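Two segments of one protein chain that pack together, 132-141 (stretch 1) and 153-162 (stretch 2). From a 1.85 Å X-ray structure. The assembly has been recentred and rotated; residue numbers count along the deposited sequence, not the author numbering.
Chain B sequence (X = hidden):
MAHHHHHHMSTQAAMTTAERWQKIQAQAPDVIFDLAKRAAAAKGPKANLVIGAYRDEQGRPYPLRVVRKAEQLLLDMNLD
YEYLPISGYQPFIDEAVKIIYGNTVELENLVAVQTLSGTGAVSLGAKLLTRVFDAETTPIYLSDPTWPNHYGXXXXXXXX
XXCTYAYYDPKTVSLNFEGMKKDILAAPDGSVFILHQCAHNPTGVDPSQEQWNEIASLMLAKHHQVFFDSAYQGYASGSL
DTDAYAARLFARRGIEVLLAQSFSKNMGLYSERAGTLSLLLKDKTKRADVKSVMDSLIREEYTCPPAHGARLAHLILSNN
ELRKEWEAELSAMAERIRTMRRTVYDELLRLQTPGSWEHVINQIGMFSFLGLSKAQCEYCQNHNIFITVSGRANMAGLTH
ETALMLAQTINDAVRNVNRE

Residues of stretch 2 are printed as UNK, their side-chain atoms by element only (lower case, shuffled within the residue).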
ATOM      1  N   VAL B 132       5.636   6.501 -20.446  1.00 18.56           N
ATOM      2  CA  VAL B 132       6.290   7.652 -21.095  1.00 19.17           C
ATOM      3  C   VAL B 132       7.548   7.156 -21.843  1.00 18.68           C
ATOM      4  O   VAL B 132       7.948   7.736 -22.844  1.00 18.36           O
ATOM      5  CB  VAL B 132       6.691   8.725 -20.041  1.00 20.86           C
ATOM      6  CG1 VAL B 132       6.852  10.079 -20.687  1.00 23.48           C
ATOM      7  CG2 VAL B 132       5.653   8.818 -18.944  1.00 20.85           C
ATOM      8  N   PHE B 133       8.155   6.076 -21.357  1.00 17.84           N
ATOM      9  CA  PHE B 133       9.379   5.503 -21.924  1.00 17.79           C
ATOM     10  C   PHE B 133       9.108   4.053 -22.283  1.00 18.32           C
ATOM     11  O   PHE B 133       8.192   3.444 -21.777  1.00 19.82           O
ATOM     12  CB  PHE B 133      10.560   5.568 -20.921  1.00 17.28           C
ATOM     13  CG  PHE B 133      11.027   6.944 -20.636  1.00 16.85           C
ATOM     14  CD1 PHE B 133      10.442   7.697 -19.611  1.00 16.14           C
ATOM     15  CD2 PHE B 133      12.035   7.533 -21.408  1.00 17.56           C
ATOM     16  CE1 PHE B 133      10.835   8.986 -19.365  1.00 16.07           C
ATOM     17  CE2 PHE B 133      12.457   8.846 -21.144  1.00 17.42           C
ATOM     18  CZ  PHE B 133      11.847   9.571 -20.141  1.00 17.02           C
ATOM     19  N   ASP B 134       9.931   3.492 -23.161  1.00 18.45           N
ATOM     20  CA  ASP B 134       9.807   2.092 -23.520  1.00 18.19           C
ATOM     21  C   ASP B 134      10.575   1.254 -22.527  1.00 17.37           C
ATOM     22  O   ASP B 134      11.777   1.106 -22.682  1.00 17.45           O
ATOM     23  CB  ASP B 134      10.343   1.881 -24.943  1.00 18.72           C
ATOM     24  CG  ASP B 134      10.332   0.462 -25.360  1.00 19.57           C
ATOM     25  OD1 ASP B 134       9.767  -0.353 -24.640  1.00 18.82           O
ATOM     26  OD2 ASP B 134      10.874   0.144 -26.464  1.00 22.76           O
ATOM     27  N   ALA B 135       9.904   0.688 -21.522  1.00 17.46           N
ATOM     28  CA  ALA B 135      10.614  -0.051 -20.456  1.00 17.44           C
ATOM     29  C   ALA B 135      11.227  -1.398 -20.890  1.00 18.37           C
ATOM     30  O   ALA B 135      12.014  -1.995 -20.146  1.00 17.50           O
ATOM     31  CB  ALA B 135       9.731  -0.257 -19.220  1.00 18.32           C
ATOM     32  N   GLU B 136      10.908  -1.845 -22.099  1.00 19.54           N
ATOM     33  CA  GLU B 136      11.549  -3.033 -22.662  1.00 20.51           C
ATOM     34  C   GLU B 136      12.978  -2.756 -23.125  1.00 19.60           C
ATOM     35  O   GLU B 136      13.767  -3.668 -23.225  1.00 20.34           O
ATOM     36  CB  GLU B 136      10.706  -3.545 -23.856  1.00 23.04           C
ATOM     37  CG  GLU B 136       9.313  -3.991 -23.439  1.00 25.18           C
ATOM     38  CD  GLU B 136       9.335  -5.291 -22.639  1.00 26.71           C
ATOM     39  OE1 GLU B 136      10.025  -6.248 -23.030  1.00 31.36           O
ATOM     40  OE2 GLU B 136       8.662  -5.367 -21.606  1.00 29.88           O
ATOM     41  N   THR B 137      13.295  -1.493 -23.359  1.00 19.43           N
ATOM     42  CA  THR B 137      14.499  -1.045 -24.074  1.00 20.76           C
ATOM     43  C   THR B 137      15.291   0.062 -23.373  1.00 19.08           C
ATOM     44  O   THR B 137      16.525   0.005 -23.275  1.00 18.59           O
ATOM     45  CB  THR B 137      14.059  -0.457 -25.433  1.00 22.01           C
ATOM     46  OG1 THR B 137      13.439  -1.490 -26.194  1.00 28.21           O
ATOM     47  CG2 THR B 137      15.188   0.024 -26.160  1.00 24.13           C
ATOM     48  N   THR B 138      14.575   1.098 -22.935  1.00 17.31           N
ATOM     49  CA  THR B 138      15.201   2.281 -22.322  1.00 15.85           C
ATOM     50  C   THR B 138      15.913   1.859 -21.031  1.00 14.51           C
ATOM     51  O   THR B 138      15.299   1.252 -20.164  1.00 13.35           O
ATOM     52  CB  THR B 138      14.108   3.346 -21.992  1.00 16.01           C
ATOM     53  OG1 THR B 138      13.421   3.725 -23.169  1.00 16.73           O
ATOM     54  CG2 THR B 138      14.673   4.598 -21.350  1.00 16.34           C
ATOM     55  N   PRO B 139      17.216   2.178 -20.900  1.00 13.76           N
ATOM     56  CA  PRO B 139      17.901   1.906 -19.626  1.00 13.47           C
ATOM     57  C   PRO B 139      17.341   2.736 -18.490  1.00 12.77           C
ATOM     58  O   PRO B 139      16.957   3.913 -18.687  1.00 13.09           O
ATOM     59  CB  PRO B 139      19.377   2.266 -19.908  1.00 13.63           C
ATOM     60  CG  PRO B 139      19.402   2.949 -21.211  1.00 14.10           C
ATOM     61  CD  PRO B 139      18.050   2.949 -21.842  1.00 14.19           C
ATOM     62  N   ILE B 140      17.317   2.132 -17.302  1.00 12.31           N
ATOM     63  CA  ILE B 140      17.022   2.830 -16.094  1.00 11.85           C
ATOM     64  C   ILE B 140      18.231   2.585 -15.225  1.00 12.10           C
ATOM     65  O   ILE B 140      18.645   1.419 -15.048  1.00 12.60           O
ATOM     66  CB  ILE B 140      15.657   2.417 -15.465  1.00 11.84           C
ATOM     67  CG1 ILE B 140      15.385   3.107 -14.139  1.00 11.77           C
ATOM     68  CG2 ILE B 140      15.572   0.891 -15.253  1.00 12.32           C
ATOM     69  CD1 ILE B 140      13.886   3.146 -13.817  1.00 12.27           C
ATOM     70  N   TYR B 141      18.797   3.682 -14.704  1.00 11.68           N
ATOM     71  CA  TYR B 141      20.058   3.651 -14.016  1.00 11.60           C
ATOM     72  C   TYR B 141      19.979   3.775 -12.507  1.00 10.84           C
ATOM     73  O   TYR B 141      19.349   4.665 -11.979  1.00 10.45           O
ATOM     74  CB  TYR B 141      20.956   4.754 -14.560  1.00 12.36           C
ATOM     75  CG  TYR B 141      21.599   4.444 -15.872  1.00 13.51           C
ATOM     76  CD1 TYR B 141      20.964   4.711 -17.095  1.00 14.08           C
ATOM     77  CD2 TYR B 141      22.873   3.943 -15.905  1.00 14.44           C
ATOM     78  CE1 TYR B 141      21.580   4.390 -18.286  1.00 15.15           C
ATOM     79  CE2 TYR B 141      23.517   3.658 -17.081  1.00 15.43           C
ATOM     80  CZ  TYR B 141      22.874   3.871 -18.267  1.00 16.07           C
ATOM     81  OH  TYR B 141      23.584   3.581 -19.407  1.00 19.25           O
ATOM     82  N   UNK B 153      12.337  -3.451  -7.067  1.00 11.81           N
ATOM     83  CA  UNK B 153      11.228  -2.554  -7.312  1.00 12.24           C
ATOM     84  C   UNK B 153      11.147  -2.197  -8.777  1.00 12.53           C
ATOM     85  O   UNK B 153      10.101  -2.272  -9.404  1.00 13.08           O
ATOM     86  c   UNK B 153      11.300  -1.266  -6.424  1.00 11.24           C
ATOM     87  c   UNK B 153      10.230  -0.295  -6.843  1.00 11.65           C
ATOM     88  c   UNK B 153      11.148  -1.658  -4.949  1.00 11.21           C
ATOM     89  N   UNK B 154      12.281  -1.831  -9.359  1.00 13.31           N
ATOM     90  CA  UNK B 154      12.271  -1.398 -10.754  1.00 13.89           C
ATOM     91  C   UNK B 154      11.960  -2.557 -11.730  1.00 13.71           C
ATOM     92  O   UNK B 154      11.198  -2.398 -12.698  1.00 13.11           O
ATOM     93  c   UNK B 154      13.498   0.798 -10.444  1.00 13.79           C
ATOM     94  c   UNK B 154      13.616  -0.647 -10.983  1.00 14.77           C
ATOM     95  c   UNK B 154      14.145  -0.724 -12.372  1.00 16.00           C
ATOM     96  N   UNK B 155      12.569  -3.715 -11.491  1.00 14.10           N
ATOM     97  CA  UNK B 155      12.279  -4.979 -12.228  1.00 14.82           C
ATOM     98  C   UNK B 155      10.789  -5.340 -12.200  1.00 14.80           C
ATOM     99  O   UNK B 155      10.165  -5.603 -13.241  1.00 14.43           O
ATOM    100  c   UNK B 155      13.636  -9.935 -12.099  1.00 22.13           C
ATOM    101  c   UNK B 155      13.118  -6.129 -11.619  1.00 16.32           C
ATOM    102  c   UNK B 155      13.139  -7.469 -12.380  1.00 18.54           C
ATOM    103  n   UNK B 155      14.589 -10.981 -11.626  1.00 23.02           N
ATOM    104  c   UNK B 155      14.028  -8.506 -11.671  1.00 19.67           C
ATOM    105  N   UNK B 156      10.220  -5.333 -11.001  1.00 14.37           N
ATOM    106  CA  UNK B 156       8.843  -5.667 -10.820  1.00 14.55           C
ATOM    107  C   UNK B 156       7.893  -4.690 -11.525  1.00 15.08           C
ATOM    108  O   UNK B 156       6.818  -5.086 -11.976  1.00 15.28           O
ATOM    109  c   UNK B 156       8.523  -5.731  -9.335  1.00 14.85           C
ATOM    110  N   UNK B 157       8.286  -3.420 -11.615  1.00 14.66           N
ATOM    111  CA  UNK B 157       7.516  -2.432 -12.397  1.00 15.11           C
ATOM    112  C   UNK B 157       7.592  -2.613 -13.927  1.00 16.08           C
ATOM    113  O   UNK B 157       6.920  -1.893 -14.651  1.00 17.13           O
ATOM    114  c   UNK B 157       7.996  -1.026 -12.045  1.00 14.92           C
ATOM    115  N   UNK B 158       8.437  -3.532 -14.425  1.00 15.54           N
ATOM    116  CA  UNK B 158       8.490  -3.842 -15.855  1.00 16.57           C
ATOM    117  C   UNK B 158       9.782  -3.428 -16.590  1.00 16.04           C
ATOM    118  O   UNK B 158       9.895  -3.578 -17.820  1.00 17.05           O
ATOM    119  N   UNK B 159      10.772  -2.959 -15.860  1.00 14.17           N
ATOM    120  CA  UNK B 159      12.007  -2.498 -16.497  1.00 14.80           C
ATOM    121  C   UNK B 159      12.933  -3.635 -16.798  1.00 15.19           C
ATOM    122  O   UNK B 159      13.352  -4.310 -15.892  1.00 14.94           O
ATOM    123  c   UNK B 159      11.993   0.961 -16.575  1.00 14.00           C
ATOM    124  c   UNK B 159      12.611   2.523 -18.266  1.00 14.45           C
ATOM    125  n   UNK B 159      10.308   1.346 -15.106  1.00 13.60           N
ATOM    126  c   UNK B 159      10.951   1.898 -16.165  1.00 13.58           C
ATOM    127  c   UNK B 159      12.820   1.303 -17.634  1.00 14.05           C
ATOM    128  c   UNK B 159      11.598   3.397 -17.862  1.00 14.14           C
ATOM    129  c   UNK B 159      12.716  -1.426 -15.678  1.00 13.98           C
ATOM    130  c   UNK B 159      10.751   3.085 -16.803  1.00 13.75           C
ATOM    131  c   UNK B 159      11.902  -0.173 -15.661  1.00 13.55           C
ATOM    132  c   UNK B 159      10.833   0.131 -14.817  1.00 13.63           C
ATOM    133  N   UNK B 160      13.240  -3.820 -18.076  1.00 15.64           N
ATOM    134  CA  UNK B 160      14.002  -4.972 -18.577  1.00 16.72           C
ATOM    135  C   UNK B 160      15.521  -4.689 -18.756  1.00 16.74           C
ATOM    136  O   UNK B 160      16.333  -5.631 -18.879  1.00 16.91           O
ATOM    137  c   UNK B 160      11.870  -5.704 -19.833  1.00 19.49           C
ATOM    138  c   UNK B 160      10.074  -7.076 -18.658  1.00 23.46           C
ATOM    139  c   UNK B 160      13.385  -5.436 -19.909  1.00 18.60           C
ATOM    140  c   UNK B 160      11.576  -6.764 -18.796  1.00 20.75           C
ATOM    141  n   UNK B 160       9.762  -8.097 -17.586  1.00 24.06           N
ATOM    142  N   UNK B 161      15.904  -3.403 -18.775  1.00 16.61           N
ATOM    143  CA  UNK B 161      17.298  -3.009 -19.010  1.00 15.44           C
ATOM    144  C   UNK B 161      17.764  -2.103 -17.877  1.00 14.77           C
ATOM    145  O   UNK B 161      17.832  -0.883 -18.019  1.00 14.08           O
ATOM    146  o   UNK B 161      19.832  -2.391 -20.116  1.00 17.67           O
ATOM    147  c   UNK B 161      17.431  -2.349 -20.368  1.00 15.92           C
ATOM    148  c   UNK B 161      18.845  -1.911 -20.698  1.00 16.19           C
ATOM    149  n   UNK B 161      18.959  -1.031 -21.678  1.00 16.31           N
ATOM    150  N   UNK B 162      18.031  -2.725 -16.731  1.00 13.98           N
ATOM    151  CA  UNK B 162      18.483  -2.025 -15.531  1.00 13.44           C
ATOM    152  C   UNK B 162      20.010  -1.919 -15.563  1.00 14.05           C
ATOM    153  O   UNK B 162      20.697  -2.920 -15.790  1.00 15.21           O
ATOM    154  c   UNK B 162      15.926  -3.904 -13.267  1.00 13.25           C
ATOM    155  c   UNK B 162      18.514  -2.026 -12.971  1.00 13.04           C
ATOM    156  c   UNK B 162      18.015  -2.746 -14.252  1.00 12.99           C
ATOM    157  c   UNK B 162      16.479  -2.860 -14.257  1.00 12.66           C
TER
HETATM  158  O   HOH W   1      14.450  -1.126 -19.323  1.00 16.18           O
HETATM  159  O   HOH W   2       8.010  -3.939 -19.546  1.00 23.95           O

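Position 153 lies in a helix and carries three carbons, one bearing the other two; this fork at the first carbon is valine, and Val153 stays out of reach of stretch 1. Position 154 has the same three-carbon fork, but its CB points toward stretch 1 and one of its methyls packs on Ile140. This is Val154, the residue through which the helix touches the strand; Val154 CG1 lies 3.6 Å from Ile140 CG2.

At position 155 four carbons run in a row to a nitrogen, an extended, exposed chain whose CA-to-CB bond points away from stretch 1: Lys155. Positions 156 and 157 each have a single side-chain carbon and are alanines; neither Ala156 nor Ala157 makes contact.

Position 158 has no side-chain atoms, so it is glycine. Its phi of 112° would jam a CB against the preceding carbonyl oxygen, and Gly158, the first residue to leave helical phi/psi, takes part in a Schellman motif, with its N bonded to Lys155 O (2.9 Å) and the N of position 159 to Val154 O (3.2 Å).

Position 159 holds one carbon followed by fused five- and six-membered rings of eight carbons and one nitrogen, an indole, hence Trp159. Ala135 CB sits over one face, 3.8 Å from the centroid of the six-membered ring, while Ile140 CD1 covers the opposite face, 4.0 Å from the centroid of the five-membered ring. Thr138 O approaches the edge, 3.5 Å from Trp159 CZ3.

Position 160 again shows four carbons ending in nitrogen. Lys160 starts toward stretch 1, with CG 3.7 Å from Glu136 OE2, but its end leads away.

At position 161 the second of two carbons carries one oxygen and one nitrogen. The nitrogen lies near Thr137 O, as an amide donor would, identifying Asn161; Asn161 ND2 donates to Thr137 O at 3.1 Å and a nearly straight 173°.

Position 162 has four carbons, forked at the first with one arm two carbons long: Ile162. Its CG1 lies 4.0 Å from Ile140 CG2, on the same face of a parallel pairing.

The contact combines an apolar core with a backbone seam. Trp159 is clasped between Ala135 and Ile140, and Ile140 also reaches Val154 and Ile162. Along the seam, Lys160 N donates to Ala135 O (3.0 Å) and Ile140 N to Asn161 O (3.1 Å). Water 1 donates to Ala135 O and Thr138 O (both 2.7 Å) and accepts from Asn161 N (2.8 Å), adding a water-mediated link beside the direct bonds. Water 2 links Glu136 OE2 to Gly158 O, at 2.6 Å from each.

Stretch 2 (153-162) VVKAAGWKNI
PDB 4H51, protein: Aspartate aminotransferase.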